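PDB 5OYN: D-xylonate dehydratase from Caulobacter crescentus, which catalyses the dehydration of D-xylonate to 2-dehydro-3-deoxy-D-arabinonate in D-xylose degradation, using a [2Fe-2S] cluster and magnesium, and also dehydrates D-gluconate. Local coordinates for residues G329-R334 and D374-F379; T177-S182 and E194-R199; D314-V319 and F379-P384. All coordinates share one frame; numbering follows the deposited sequence.

Interaction 1: residues G329-R334 and D374-F379; sequences GERFHR and DREVIF
Residues 329-334 form a helix, and 374-379 run past it as an irregular loop. The backbones come closest at F332 and V377, with 6.4 Å between their CA atoms. The loop is tightly turned at its start: D374 O accepts from both V377 N and I378 N. D374 also makes an Asx turn, its OD1 taking the N-H of E376.

R331 reaches the loop with a folded chain. CG lies anti to the carbonyl carbon, and chi2 and chi3 both bend the chain. NH2 then donates to two carboxylates, both near the guanidinium plane. The bond to D374 is the shorter, with R331 NH2 2.6 Å from D374 OD2, and meets that oxygen from above the carboxylate plane. The bond from R331 NH2 to E376 OE1 is 3.3 Å and uses the anti lone pair. The motif is a salt-bridge network pinned to an Asx turn, so the two oxygens of D374 divide their work: OD1 shapes the loop and OD2 holds the arginine. A water sits on the same edge, beside NE. It accepts from R331 NE and donates to R331 O and D374 OD2. N170 of a second subunit also donates to D374 OD2, which places this charge at a subunit interface.

V377 packs against both the guanidinium and the helix: V377 CG2 lies 3.5 Å from R331 NH2, and V377 CG1 lies 3.9 Å from F332 CA. F332 has CG anti to the backbone N (chi1 178°). Its CE1 makes an apolar contact with I378 CD1 at 3.8 Å.

Interaction 2: residues T177-S182 and E194-R199; sequences TVIWRS and EEFIDR
F196 carries this contact between two nearly antiparallel helical segments, 177-182 and 194-199. Their axes come within 10.0 Å at an angle of 162°. From CB, CG of F196 swings anti to the backbone N (chi1 -163°), which lays the ring across toward the facing helix. F196 CG is 4.0 Å from S182 CB. CD2 and CE2 lie against S182, with F196 CE2 3.2 Å from S182 O. F196 CE1 meets I179 CD1 at 4.1 Å. At the tip, F196 CZ lies 3.7 Å from I179 O. S182 CB sits over one face of the ring, 3.7 Å from the F196 centroid, in a CH-pi contact.

V178 CG2 rests 4.0 Å from R199 CB. R199 CD lies alongside S182 OG, and the bend at chi3 comes beyond it. That hydroxyl turns back to its own helix in a weak hydrogen bond to V178 O. No hydrogen bond crosses between the segments, so the joint is packing, of side chains on each other and on backbone carbonyls.

The I179 side chain lies about 10 Å from the [2Fe-2S] cluster. A third subunit adds L35 against I179 and D31 against F196. The pair is a helical hairpin, helix 177-187 followed by helix 193-202, and F196 also packs on R183 and L186 of the first helix.

Interaction 3: residues D314-V319 and F379-P384; sequences DIPLIV and FPYHEP
Two irregular chain segments, 314-319 and 379-384, fit together here with little polar bonding. The main bump is the ring of P316. It fits into the corner formed by the rings of Y381 and P384. P316 CG stands over the centre of the Y381 ring, 3.8 Å from its centroid and 9° off the normal, a CH-pi contact. P316 CD leans toward the phenol end and lies 3.4 Å from Y381 CZ. The CB edge of the same proline meets the second side of the corner, with P316 CB 3.5 Å from P384 CG. Y381 stands there because CG is anti to the backbone N (chi1 -166°), which carries the ring out alongside the 314-319 segment. Its hydroxyl end reaches I315, whose CD1 is 4.2 Å from Y381 OH.

I318 is the second bump. Its CG1 takes the crowded position between the backbone N and the carbonyl carbon, with chi1 at 49°. That leaves CG2 turned to the loop. I318 CG2 settles into a shallow hollow lined by the backbone of F379, P380 and Y381 and by the ring of P384. I318 CG2 is 4.0 Å from P384 CB. L317 adds its carbonyl, as L317 O rests 3.6 Å from P384 CB.

A single hydrogen bond crosses between the segments. F379 N donates to I318 O at 2.6 Å, in the carbonyl plane, and fixes where the two chains meet.

Away from the metal sites, the contact joins the loop between helices 306-312 and 329-335 to the loop between helix 363-367 and strand 392-393. I318 and V319 touch V341 of helix 337-347, and E344 of that helix accepts from Y381 N. I315 and I318 press on A282 of helix 270-282.

How the interactions relate
Following the chain, interaction 2 comes first. It closes a tight hairpin: 11 residues separate the segments, and 188-192 link the two helices. The chain then continues to 314-319, where interaction 3 opens, and to helix 329-335, where interaction 1 opens. Interaction 1 closes at 374-379 and interaction 3 at 379-384, so the first is nested inside the second. They share F379 and touch elsewhere, as where F332 packs on V319. Together they tie the linking loop after helix 363-367 back to the chain on both sides of 320-328. Interaction 2 stands apart, its centre about 25 Å from that of interaction 1 and 30 Å from that of interaction 3.

Interaction 1: residues G329-R334 and D374-F379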
loop_
_atom_site.group_PDB
_atom_site.type_symbol
_atom_site.label_atom_id
_atom_site.label_comp_id
_atom_site.label_asym_id
_atom_site.label_seq_id
_atom_site.Cartn_x
_atom_site.Cartn_y
_atom_site.Cartn_z
ATOM N N GLY A 329 -1.671 24.803 -15.137
ATOM C CA GLY A 329 -1.647 24.835 -13.677
ATOM C C GLY A 329 -0.266 25.002 -13.061
ATOM O O GLY A 329 -0.126 25.612 -11.997
ATOM N N GLU A 330 0.769 24.477 -13.710
ATOM C CA GLU A 330 2.108 24.607 -13.153
ATOM C C GLU A 330 2.536 26.063 -13.081
ATOM O O GLU A 330 3.003 26.530 -12.039
ATOM C CB GLU A 330 3.105 23.807 -13.979
ATOM C CG GLU A 330 3.044 22.302 -13.751
ATOM C CD GLU A 330 4.331 21.631 -14.149
ATOM O OE1 GLU A 330 5.285 21.743 -13.353
ATOM O OE2 GLU A 330 4.404 21.024 -15.251
ATOM N N ARG A 331 2.403 26.798 -14.187
ATOM C CA ARG A 331 2.803 28.203 -14.170
ATOM C C ARG A 331 1.942 29.007 -13.194
ATOM O O ARG A 331 2.450 29.890 -12.480
ATOM C CB ARG A 331 2.729 28.786 -15.578
ATOM C CG ARG A 331 3.841 28.317 -16.512
ATOM C CD ARG A 331 5.226 28.761 -16.047
ATOM N NE ARG A 331 5.421 30.213 -15.962
ATOM C CZ ARG A 331 5.778 31.003 -16.981
ATOM N NH1 ARG A 331 5.958 30.505 -18.195
ATOM N NH2 ARG A 331 5.957 32.306 -16.787
ATOM N N PHE A 332 0.646 28.687 -13.122
ATOM C CA PHE A 332 -0.232 29.398 -12.212
ATOM C C PHE A 332 0.255 29.261 -10.775
ATOM O O PHE A 332 0.404 30.260 -10.056
ATOM C CB PHE A 332 -1.666 28.890 -12.367
ATOM C CG PHE A 332 -2.640 29.538 -11.412
ATOM C CD1 PHE A 332 -2.690 30.926 -11.280
ATOM C CD2 PHE A 332 -3.494 28.761 -10.636
ATOM C CE1 PHE A 332 -3.566 31.521 -10.404
ATOM C CE2 PHE A 332 -4.376 29.351 -9.754
ATOM C CZ PHE A 332 -4.410 30.730 -9.634
ATOM N N HIS A 333 0.552 28.031 -10.349
ATOM C CA HIS A 333 0.936 27.821 -8.957
ATOM C C HIS A 333 2.315 28.411 -8.660
ATOM O O HIS A 333 2.553 28.928 -7.562
ATOM C CB HIS A 333 0.893 26.328 -8.610
ATOM C CG HIS A 333 1.576 26.010 -7.318
ATOM N ND1 HIS A 333 2.887 25.590 -7.255
ATOM C CD2 HIS A 333 1.155 26.129 -6.037
ATOM C CE1 HIS A 333 3.237 25.437 -5.991
ATOM N NE2 HIS A 333 2.204 25.757 -5.232
ATOM N N ARG A 334 3.240 28.336 -9.610
ATOM C CA ARG A 334 4.545 28.960 -9.412
ATOM C C ARG A 334 4.435 30.478 -9.320
ATOM O O ARG A 334 5.250 31.116 -8.642
ATOM C CB ARG A 334 5.475 28.570 -10.555
ATOM C CG ARG A 334 6.947 28.757 -10.290
ATOM C CD ARG A 334 7.729 27.544 -10.837
ATOM N NE ARG A 334 7.700 27.472 -12.296
ATOM C CZ ARG A 334 7.393 26.375 -12.979
ATOM N NH1 ARG A 334 7.090 25.261 -12.328
ATOM N NH2 ARG A 334 7.377 26.396 -14.310
ATOM N N ASP A 374 5.144 36.207 -10.893
ATOM C CA ASP A 374 5.238 36.055 -12.345
ATOM C C ASP A 374 4.163 36.926 -12.994
ATOM O O ASP A 374 3.017 36.499 -13.169
ATOM C CB ASP A 374 5.096 34.597 -12.742
ATOM C CG ASP A 374 5.719 34.295 -14.085
ATOM O OD1 ASP A 374 5.825 35.231 -14.911
ATOM O OD2 ASP A 374 6.111 33.120 -14.313
ATOM N N ARG A 375 4.533 38.149 -13.378
ATOM C CA ARG A 375 3.527 39.001 -14.001
ATOM C C ARG A 375 3.190 38.567 -15.425
ATOM O O ARG A 375 2.294 39.167 -16.034
ATOM C CB ARG A 375 3.983 40.459 -13.963
ATOM C CG ARG A 375 3.897 41.121 -12.577
ATOM C CD ARG A 375 2.450 41.442 -12.161
ATOM N NE ARG A 375 2.357 41.979 -10.797
ATOM C CZ ARG A 375 1.238 41.988 -10.065
ATOM N NH1 ARG A 375 0.103 41.488 -10.550
ATOM N NH2 ARG A 375 1.255 42.487 -8.837
ATOM N N GLU A 376 3.870 37.546 -15.964
ATOM C CA GLU A 376 3.478 36.935 -17.235
ATOM C C GLU A 376 2.224 36.084 -17.079
ATOM O O GLU A 376 1.554 35.769 -18.074
ATOM C CB GLU A 376 4.617 36.053 -17.777
ATOM C CG GLU A 376 5.396 36.587 -19.005
ATOM C CD GLU A 376 6.722 35.809 -19.297
ATOM O OE1 GLU A 376 6.878 34.632 -18.867
ATOM O OE2 GLU A 376 7.618 36.386 -19.963
ATOM N N VAL A 377 1.894 35.718 -15.846
ATOM C CA VAL A 377 0.911 34.687 -15.554
ATOM C C VAL A 377 -0.258 35.257 -14.771
ATOM O O VAL A 377 -1.424 34.980 -15.076
ATOM C CB VAL A 377 1.555 33.501 -14.786
ATOM C CG1 VAL A 377 0.557 32.372 -14.579
ATOM C CG2 VAL A 377 2.793 33.031 -15.501
ATOM N N ILE A 378 0.034 36.041 -13.742
ATOM C CA ILE A 378 -0.986 36.723 -12.961
ATOM C C ILE A 378 -0.800 38.219 -13.183
ATOM O O ILE A 378 0.125 38.835 -12.640
ATOM C CB ILE A 378 -0.914 36.349 -11.484
ATOM C CG1 ILE A 378 -1.192 34.850 -11.345
ATOM C CG2 ILE A 378 -1.894 37.202 -10.699
ATOM C CD1 ILE A 378 -0.991 34.311 -9.945
ATOM N N PHE A 379 -1.679 38.804 -13.994
ATOM C CA PHE A 379 -1.557 40.201 -14.382
ATOM C C PHE A 379 -1.972 41.137 -13.253
ATOM O O PHE A 379 -2.758 40.760 -12.368
ATOM C CB PHE A 379 -2.397 40.474 -15.622
ATOM C CG PHE A 379 -1.733 40.058 -16.895
ATOM C CD1 PHE A 379 -0.915 38.931 -16.933
ATOM C CD2 PHE A 379 -1.920 40.782 -18.054
ATOM C CE1 PHE A 379 -0.300 38.540 -18.113
ATOM C CE2 PHE A 379 -1.311 40.404 -19.230
ATOM C CZ PHE A 379 -0.497 39.280 -19.260
HETATM O O HOH W 1 4.953 30.789 -13.268
#

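Interaction 2: residues T177-S182 and E194-R199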
loop_
_atom_site.group_PDB
_atom_site.type_symbol
_atom_site.label_atom_id
_atom_site.label_comp_id
_atom_site.label_asym_id
_atom_site.label_seq_id
_atom_site.Cartn_x
_atom_site.Cartn_y
_atom_site.Cartn_z
ATOM N N THR A 177 -9.439 21.341 -23.092
ATOM C CA THR A 177 -9.395 22.287 -24.192
ATOM C C THR A 177 -8.761 21.666 -25.420
ATOM O O THR A 177 -9.077 22.060 -26.543
ATOM C CB THR A 177 -8.650 23.558 -23.784
ATOM O OG1 THR A 177 -7.247 23.389 -24.030
ATOM C CG2 THR A 177 -8.891 23.844 -22.300
ATOM N N VAL A 178 -7.878 20.685 -25.235
ATOM C CA VAL A 178 -7.307 20.003 -26.390
ATOM C C VAL A 178 -8.393 19.243 -27.144
ATOM O O VAL A 178 -8.341 19.139 -28.370
ATOM C CB VAL A 178 -6.127 19.099 -25.954
ATOM C CG1 VAL A 178 -6.598 17.801 -25.281
ATOM C CG2 VAL A 178 -5.226 18.793 -27.130
ATOM N N ILE A 179 -9.419 18.755 -26.446
ATOM C CA ILE A 179 -10.501 18.054 -27.133
ATOM C C ILE A 179 -11.289 19.017 -28.019
ATOM O O ILE A 179 -11.561 18.720 -29.187
ATOM C CB ILE A 179 -11.421 17.345 -26.124
ATOM C CG1 ILE A 179 -10.629 16.361 -25.243
ATOM C CG2 ILE A 179 -12.562 16.640 -26.850
ATOM C CD1 ILE A 179 -9.709 15.416 -25.991
ATOM N N TRP A 180 -11.670 20.184 -27.481
ATOM C CA TRP A 180 -12.480 21.129 -28.253
ATOM C C TRP A 180 -11.698 21.731 -29.412
ATOM O O TRP A 180 -12.265 21.938 -30.490
ATOM C CB TRP A 180 -13.017 22.238 -27.354
ATOM C CG TRP A 180 -13.254 21.800 -25.958
ATOM C CD1 TRP A 180 -12.778 22.390 -24.818
ATOM C CD2 TRP A 180 -14.021 20.673 -25.538
ATOM N NE1 TRP A 180 -13.198 21.691 -23.713
ATOM C CE2 TRP A 180 -13.959 20.629 -24.127
ATOM C CE3 TRP A 180 -14.753 19.692 -26.213
ATOM C CZ2 TRP A 180 -14.616 19.648 -23.379
ATOM C CZ3 TRP A 180 -15.399 18.703 -25.462
ATOM C CH2 TRP A 180 -15.329 18.696 -24.062
ATOM N N ARG A 181 -10.403 22.032 -29.220
ATOM C CA ARG A 181 -9.590 22.505 -30.343
ATOM C C ARG A 181 -9.361 21.403 -31.365
ATOM O O ARG A 181 -9.240 21.681 -32.558
ATOM C CB ARG A 181 -8.234 23.049 -29.873
ATOM C CG ARG A 181 -8.321 24.055 -28.748
ATOM C CD ARG A 181 -7.137 25.015 -28.665
ATOM N NE ARG A 181 -7.584 26.265 -28.032
ATOM C CZ ARG A 181 -6.995 26.856 -26.989
ATOM N NH1 ARG A 181 -5.894 26.330 -26.445
ATOM N NH2 ARG A 181 -7.509 27.984 -26.491
ATOM N N SER A 182 -9.291 20.154 -30.930
ATOM C CA SER A 182 -9.033 19.090 -31.883
ATOM C C SER A 182 -10.286 18.682 -32.629
ATOM O O SER A 182 -10.173 18.138 -33.733
ATOM C CB SER A 182 -8.408 17.877 -31.183
ATOM O OG SER A 182 -7.019 18.102 -30.985
ATOM N N GLU A 194 -5.860 9.537 -35.336
ATOM C CA GLU A 194 -4.889 9.123 -34.334
ATOM C C GLU A 194 -4.146 10.300 -33.711
ATOM O O GLU A 194 -3.836 10.244 -32.517
ATOM C CB GLU A 194 -3.898 8.108 -34.920
ATOM C CG GLU A 194 -2.972 7.431 -33.874
ATOM C CD GLU A 194 -3.662 6.364 -32.984
ATOM O OE1 GLU A 194 -4.901 6.171 -33.085
ATOM O OE2 GLU A 194 -2.946 5.719 -32.171
ATOM N N GLU A 195 -3.863 11.373 -34.462
ATOM C CA GLU A 195 -3.345 12.584 -33.823
ATOM C C GLU A 195 -4.315 13.102 -32.763
ATOM O O GLU A 195 -3.892 13.578 -31.701
ATOM C CB GLU A 195 -3.041 13.659 -34.876
ATOM C CG GLU A 195 -2.225 13.119 -36.067
ATOM C CD GLU A 195 -2.126 14.087 -37.250
ATOM O OE1 GLU A 195 -3.181 14.387 -37.848
ATOM O OE2 GLU A 195 -1.001 14.489 -37.627
ATOM N N PHE A 196 -5.621 12.980 -33.020
ATOM C CA PHE A 196 -6.630 13.395 -32.049
ATOM C C PHE A 196 -6.499 12.607 -30.750
ATOM O O PHE A 196 -6.518 13.180 -29.656
ATOM C CB PHE A 196 -8.023 13.224 -32.660
ATOM C CG PHE A 196 -9.119 13.970 -31.937
ATOM C CD1 PHE A 196 -9.389 13.734 -30.598
ATOM C CD2 PHE A 196 -9.910 14.879 -32.617
ATOM C CE1 PHE A 196 -10.396 14.405 -29.953
ATOM C CE2 PHE A 196 -10.929 15.550 -31.976
ATOM C CZ PHE A 196 -11.169 15.319 -30.646
ATOM N N ILE A 197 -6.375 11.286 -30.849
ATOM C CA ILE A 197 -6.228 10.485 -29.640
ATOM C C ILE A 197 -4.906 10.802 -28.945
ATOM O O ILE A 197 -4.827 10.826 -27.709
ATOM C CB ILE A 197 -6.359 8.988 -29.976
ATOM C CG1 ILE A 197 -7.756 8.694 -30.532
ATOM C CG2 ILE A 197 -6.076 8.137 -28.751
ATOM C CD1 ILE A 197 -8.004 7.233 -30.815
ATOM N N ASP A 198 -3.860 11.094 -29.727
ATOM C CA ASP A 198 -2.512 11.223 -29.178
ATOM C C ASP A 198 -2.265 12.588 -28.562
ATOM O O ASP A 198 -1.573 12.683 -27.540
ATOM C CB ASP A 198 -1.463 10.917 -30.250
ATOM C CG ASP A 198 -1.486 9.455 -30.675
ATOM O OD1 ASP A 198 -0.642 9.049 -31.517
ATOM O OD2 ASP A 198 -2.360 8.711 -30.160
ATOM N N ARG A 199 -2.816 13.646 -29.165
ATOM C CA ARG A 199 -2.828 14.947 -28.503
ATOM C C ARG A 199 -3.602 14.887 -27.197
ATOM O O ARG A 199 -3.213 15.511 -26.204
ATOM C CB ARG A 199 -3.438 16.014 -29.409
ATOM C CG ARG A 199 -2.741 16.212 -30.731
ATOM C CD ARG A 199 -3.662 16.869 -31.731
ATOM N NE ARG A 199 -3.196 18.212 -32.068
ATOM C CZ ARG A 199 -2.267 18.465 -32.990
ATOM N NH1 ARG A 199 -1.712 17.462 -33.663
ATOM N NH2 ARG A 199 -1.894 19.718 -33.242
#

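Interaction 3: residues D314-V319 and F379-P384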
loop_
_atom_site.group_PDB
_atom_site.type_symbol
_atom_site.label_atom_id
_atom_site.label_comp_id
_atom_site.label_asym_id
_atom_site.label_seq_id
_atom_site.Cartn_x
_atom_site.Cartn_y
_atom_site.Cartn_z
ATOM N N ASP A 314 -17.700 43.144 -13.603
ATOM C CA ASP A 314 -16.655 44.087 -13.986
ATOM C C ASP A 314 -15.320 43.803 -13.304
ATOM O O ASP A 314 -14.517 44.730 -13.117
ATOM C CB ASP A 314 -17.097 45.524 -13.699
ATOM C CG ASP A 314 -17.269 45.803 -12.209
ATOM O OD1 ASP A 314 -17.163 44.856 -11.387
ATOM O OD2 ASP A 314 -17.520 46.984 -11.862
ATOM N N ILE A 315 -15.086 42.558 -12.903
ATOM C CA ILE A 315 -13.755 42.129 -12.468
ATOM C C ILE A 315 -12.923 41.803 -13.705
ATOM O O ILE A 315 -13.388 41.039 -14.571
ATOM C CB ILE A 315 -13.859 40.918 -11.552
ATOM C CG1 ILE A 315 -14.789 41.211 -10.364
ATOM C CG2 ILE A 315 -12.464 40.487 -11.100
ATOM C CD1 ILE A 315 -14.100 41.734 -9.136
ATOM N N PRO A 316 -11.719 42.353 -13.845
ATOM C CA PRO A 316 -10.873 41.978 -14.985
ATOM C C PRO A 316 -10.288 40.580 -14.806
ATOM O O PRO A 316 -10.173 40.051 -13.693
ATOM C CB PRO A 316 -9.772 43.040 -14.983
ATOM C CG PRO A 316 -9.682 43.501 -13.554
ATOM C CD PRO A 316 -11.048 43.281 -12.918
ATOM N N LEU A 317 -9.927 39.980 -15.938
ATOM C CA LEU A 317 -9.280 38.673 -15.970
ATOM C C LEU A 317 -7.788 38.852 -15.736
ATOM O O LEU A 317 -7.125 39.561 -16.499
ATOM C CB LEU A 317 -9.527 38.000 -17.318
ATOM C CG LEU A 317 -8.647 36.790 -17.614
ATOM C CD1 LEU A 317 -9.028 35.622 -16.704
ATOM C CD2 LEU A 317 -8.727 36.402 -19.082
ATOM N N ILE A 318 -7.242 38.216 -14.700
ATOM C CA ILE A 318 -5.838 38.430 -14.361
ATOM C C ILE A 318 -4.974 37.176 -14.405
ATOM O O ILE A 318 -3.744 37.311 -14.356
ATOM C CB ILE A 318 -5.674 39.132 -12.998
ATOM C CG1 ILE A 318 -6.516 38.459 -11.924
ATOM C CG2 ILE A 318 -6.018 40.610 -13.128
ATOM C CD1 ILE A 318 -6.151 38.943 -10.533
ATOM N N VAL A 319 -5.524 35.967 -14.530
ATOM C CA VAL A 319 -4.683 34.772 -14.600
ATOM C C VAL A 319 -4.580 34.319 -16.049
ATOM O O VAL A 319 -5.592 34.171 -16.743
ATOM C CB VAL A 319 -5.185 33.640 -13.679
ATOM C CG1 VAL A 319 -5.587 34.190 -12.326
ATOM C CG2 VAL A 319 -6.309 32.833 -14.310
ATOM N N PHE A 379 -1.679 38.804 -13.994
ATOM C CA PHE A 379 -1.557 40.201 -14.382
ATOM C C PHE A 379 -1.972 41.137 -13.253
ATOM O O PHE A 379 -2.758 40.760 -12.368
ATOM C CB PHE A 379 -2.397 40.474 -15.622
ATOM C CG PHE A 379 -1.733 40.058 -16.895
ATOM C CD1 PHE A 379 -0.915 38.931 -16.933
ATOM C CD2 PHE A 379 -1.920 40.782 -18.054
ATOM C CE1 PHE A 379 -0.300 38.540 -18.113
ATOM C CE2 PHE A 379 -1.311 40.404 -19.230
ATOM C CZ PHE A 379 -0.497 39.280 -19.260
ATOM N N PRO A 380 -1.438 42.363 -13.251
ATOM C CA PRO A 380 -1.891 43.358 -12.270
ATOM C C PRO A 380 -3.311 43.795 -12.580
ATOM O O PRO A 380 -3.718 43.868 -13.742
ATOM C CB PRO A 380 -0.886 44.506 -12.424
ATOM C CG PRO A 380 -0.361 44.366 -13.804
ATOM C CD PRO A 380 -0.415 42.906 -14.161
ATOM N N TYR A 381 -4.075 44.037 -11.516
ATOM C CA TYR A 381 -5.483 44.397 -11.646
ATOM C C TYR A 381 -5.696 45.542 -12.634
ATOM O O TYR A 381 -6.620 45.499 -13.454
ATOM C CB TYR A 381 -6.038 44.776 -10.273
ATOM C CG TYR A 381 -7.545 44.847 -10.202
ATOM C CD1 TYR A 381 -8.239 45.937 -10.720
ATOM C CD2 TYR A 381 -8.276 43.836 -9.595
ATOM C CE1 TYR A 381 -9.620 46.006 -10.648
ATOM C CE2 TYR A 381 -9.652 43.899 -9.518
ATOM C CZ TYR A 381 -10.319 44.986 -10.045
ATOM O OH TYR A 381 -11.692 45.045 -9.963
ATOM N N HIS A 382 -4.849 46.571 -12.582
ATOM C CA HIS A 382 -5.118 47.758 -13.383
ATOM C C HIS A 382 -4.633 47.642 -14.816
ATOM O O HIS A 382 -5.210 48.290 -15.694
ATOM C CB HIS A 382 -4.526 48.991 -12.709
ATOM C CG HIS A 382 -5.344 49.450 -11.545
ATOM N ND1 HIS A 382 -6.720 49.544 -11.607
ATOM C CD2 HIS A 382 -5.000 49.776 -10.275
ATOM C CE1 HIS A 382 -7.185 49.935 -10.434
ATOM N NE2 HIS A 382 -6.163 50.084 -9.609
ATOM N N GLU A 383 -3.617 46.824 -15.086
ATOM C CA GLU A 383 -3.209 46.489 -16.450
ATOM C C GLU A 383 -3.457 44.996 -16.667
ATOM O O GLU A 383 -2.512 44.196 -16.725
ATOM C CB GLU A 383 -1.748 46.855 -16.718
ATOM C CG GLU A 383 -1.304 48.291 -16.357
ATOM C CD GLU A 383 -2.302 49.386 -16.787
ATOM O OE1 GLU A 383 -2.987 49.955 -15.900
ATOM O OE2 GLU A 383 -2.415 49.665 -18.008
ATOM N N PRO A 384 -4.730 44.587 -16.782
ATOM C CA PRO A 384 -5.036 43.157 -16.824
ATOM C C PRO A 384 -5.044 42.596 -18.235
ATOM O O PRO A 384 -4.532 43.211 -19.173
ATOM C CB PRO A 384 -6.431 43.102 -16.201
ATOM C CG PRO A 384 -7.061 44.352 -16.695
ATOM C CD PRO A 384 -5.962 45.392 -16.815
#